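Local structure of Fe(2+) transporter FeoB (Escherichia coli, 3I8S) at residues A[130-134]-A[135-139]. The protein takes up ferrous iron across the inner membrane in a GTP-driven system, its cytosolic domain binding and slowly hydrolysing GTP and probably coupling nucleotide binding to channel opening. Numbering follows the deposited sequence.
Sequences IRIEI and DALSA
Glu133, at the N-cap of helix 134-141, meets Ala136 at both ends of its side chain, through CB and the carboxylate. Its CB starts the contact, 3.7 Å from the CB of Ala136. CG lies beside the backbone N, anti to the carbonyl carbon (chi1 -79°), and carries the extended chain past the methyl without touching it. At the end, Glu133 CD is 4.2 Å and OE1, rather than OE2, 3.3 Å from Ala136 CB, so the carboxylate meets carbon here and not a backbone N-H of the first turn. Two i to i+4 backbone bonds mark the start of the helix. Leu137 N donates to Glu133 O at 3.0 Å, tilted 16° from the carbonyl plane; Ser138 N donates to Ile134 O at 2.9 Å, in that carbonyl's plane and nearly straight (166° at the hydrogen). On the buried side, Ile132 CG2 and Leu137 CD2 make an apolar contact at 4.3 Å. Ile132, Ala136 and Leu137 rest on Val259 of helix 240-259; Ile134, Leu137 and Ser138 pack on Val145 of strand 145-147, an outermost strand of the GTPase sheet. Strand 130-132 pairs antiparallel with 260-262, placing this turn between the G domain's edge and the long helix 240-259.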
ATOM      1  N   ILE A 130     -16.020  13.033  12.462  1.00 32.80           N
ATOM      2  CA  ILE A 130     -15.061  13.246  11.382  1.00 32.92           C
ATOM      3  C   ILE A 130     -15.721  12.986  10.017  1.00 32.58           C
ATOM      4  O   ILE A 130     -16.352  11.936   9.811  1.00 31.14           O
ATOM      5  CB  ILE A 130     -13.725  12.445  11.582  1.00 32.63           C
ATOM      6  CG1 ILE A 130     -13.020  12.221  10.253  1.00 33.03           C
ATOM      7  CG2 ILE A 130     -13.929  11.125  12.283  1.00 33.97           C
ATOM      8  CD1 ILE A 130     -11.776  11.451  10.403  1.00 33.92           C
ATOM      9  N   ARG A 131     -15.598  13.976   9.124  1.00 32.65           N
ATOM     10  CA  ARG A 131     -15.955  13.837   7.711  1.00 33.02           C
ATOM     11  C   ARG A 131     -14.661  13.832   6.895  1.00 31.90           C
ATOM     12  O   ARG A 131     -13.740  14.607   7.175  1.00 31.24           O
ATOM     13  CB  ARG A 131     -16.854  14.986   7.226  1.00 33.83           C
ATOM     14  CG  ARG A 131     -17.381  14.788   5.763  1.00 34.32           C
ATOM     15  CD  ARG A 131     -18.057  16.055   5.151  1.00 38.02           C
ATOM     16  NE  ARG A 131     -18.819  15.761   3.911  1.00 40.96           N
ATOM     17  CZ  ARG A 131     -18.279  15.490   2.711  1.00 43.85           C
ATOM     18  NH1 ARG A 131     -16.957  15.477   2.539  1.00 44.40           N
ATOM     19  NH2 ARG A 131     -19.072  15.231   1.665  1.00 44.44           N
ATOM     20  N   ILE A 132     -14.594  12.921   5.934  1.00 31.02           N
ATOM     21  CA  ILE A 132     -13.470  12.806   5.001  1.00 30.89           C
ATOM     22  C   ILE A 132     -13.863  13.422   3.644  1.00 30.46           C
ATOM     23  O   ILE A 132     -14.900  13.045   3.041  1.00 29.66           O
ATOM     24  CB  ILE A 132     -13.048  11.348   4.766  1.00 30.57           C
ATOM     25  CG1 ILE A 132     -12.668  10.649   6.091  1.00 32.34           C
ATOM     26  CG2 ILE A 132     -11.846  11.273   3.823  1.00 30.32           C
ATOM     27  CD1 ILE A 132     -11.664  11.361   6.905  1.00 31.73           C
ATOM     28  N   GLU A 133     -13.035  14.356   3.170  1.00 28.52           N
ATOM     29  CA  GLU A 133     -13.183  14.912   1.838  1.00 29.34           C
ATOM     30  C   GLU A 133     -12.594  13.935   0.834  1.00 27.99           C
ATOM     31  O   GLU A 133     -11.366  13.858   0.648  1.00 26.36           O
ATOM     32  CB  GLU A 133     -12.434  16.206   1.715  1.00 29.18           C
ATOM     33  CG  GLU A 133     -13.109  17.377   2.302  1.00 32.96           C
ATOM     34  CD  GLU A 133     -12.574  18.642   1.676  1.00 33.21           C
ATOM     35  OE1 GLU A 133     -11.343  18.653   1.399  1.00 38.58           O
ATOM     36  OE2 GLU A 133     -13.360  19.590   1.428  1.00 41.85           O
ATOM     37  N   ILE A 134     -13.467  13.177   0.199  1.00 27.38           N
ATOM     38  CA  ILE A 134     -13.007  12.007  -0.552  1.00 27.45           C
ATOM     39  C   ILE A 134     -12.179  12.407  -1.785  1.00 26.67           C
ATOM     40  O   ILE A 134     -11.083  11.851  -2.055  1.00 25.63           O
ATOM     41  CB  ILE A 134     -14.211  11.121  -0.927  1.00 28.03           C
ATOM     42  CG1 ILE A 134     -14.714  10.382   0.321  1.00 30.02           C
ATOM     43  CG2 ILE A 134     -13.854  10.104  -1.980  1.00 28.11           C
ATOM     44  CD1 ILE A 134     -16.166  10.129   0.233  1.00 30.36           C
ATOM     45  N   ASP A 135     -12.680  13.373  -2.537  1.00 26.12           N
ATOM     46  CA  ASP A 135     -11.934  13.805  -3.730  1.00 26.71           C
ATOM     47  C   ASP A 135     -10.632  14.510  -3.429  1.00 26.28           C
ATOM     48  O   ASP A 135      -9.655  14.340  -4.164  1.00 26.74           O
ATOM     49  CB  ASP A 135     -12.802  14.651  -4.649  1.00 28.23           C
ATOM     50  CG  ASP A 135     -13.086  13.942  -5.918  1.00 31.28           C
ATOM     51  OD1 ASP A 135     -13.078  12.689  -5.836  1.00 40.99           O
ATOM     52  OD2 ASP A 135     -13.238  14.611  -6.970  1.00 40.09           O
ATOM     53  N   ALA A 136     -10.611  15.302  -2.360  1.00 24.44           N
ATOM     54  CA  ALA A 136      -9.382  15.877  -1.868  1.00 24.05           C
ATOM     55  C   ALA A 136      -8.330  14.781  -1.544  1.00 23.26           C
ATOM     56  O   ALA A 136      -7.143  14.908  -1.855  1.00 23.55           O
ATOM     57  CB  ALA A 136      -9.647  16.750  -0.628  1.00 22.85           C
ATOM     58  N   LEU A 137      -8.766  13.697  -0.912  1.00 22.58           N
ATOM     59  CA  LEU A 137      -7.857  12.595  -0.651  1.00 22.81           C
ATOM     60  C   LEU A 137      -7.369  11.911  -1.955  1.00 21.77           C
ATOM     61  O   LEU A 137      -6.171  11.659  -2.119  1.00 21.67           O
ATOM     62  CB  LEU A 137      -8.548  11.549   0.220  1.00 21.32           C
ATOM     63  CG  LEU A 137      -7.689  10.406   0.676  1.00 22.54           C
ATOM     64  CD1 LEU A 137      -6.402  10.765   1.320  1.00 22.01           C
ATOM     65  CD2 LEU A 137      -8.553   9.520   1.615  1.00 23.81           C
ATOM     66  N   SER A 138      -8.283  11.603  -2.858  1.00 21.21           N
ATOM     67  CA  SER A 138      -7.938  10.962  -4.120  1.00 23.21           C
ATOM     68  C   SER A 138      -6.900  11.789  -4.881  1.00 23.34           C
ATOM     69  O   SER A 138      -5.913  11.258  -5.408  1.00 23.37           O
ATOM     70  CB  SER A 138      -9.176  10.777  -5.008  1.00 23.80           C
ATOM     71  OG  SER A 138      -8.824  10.156  -6.241  1.00 27.91           O
ATOM     72  N   ALA A 139      -7.135  13.096  -4.943  1.00 22.86           N
ATOM     73  CA  ALA A 139      -6.195  14.044  -5.554  1.00 23.80           C
ATOM     74  C   ALA A 139      -4.764  13.982  -4.998  1.00 24.06           C
ATOM     75  O   ALA A 139      -3.809  14.164  -5.766  1.00 25.64           O
ATOM     76  CB  ALA A 139      -6.724  15.484  -5.421  1.00 23.55           C
TER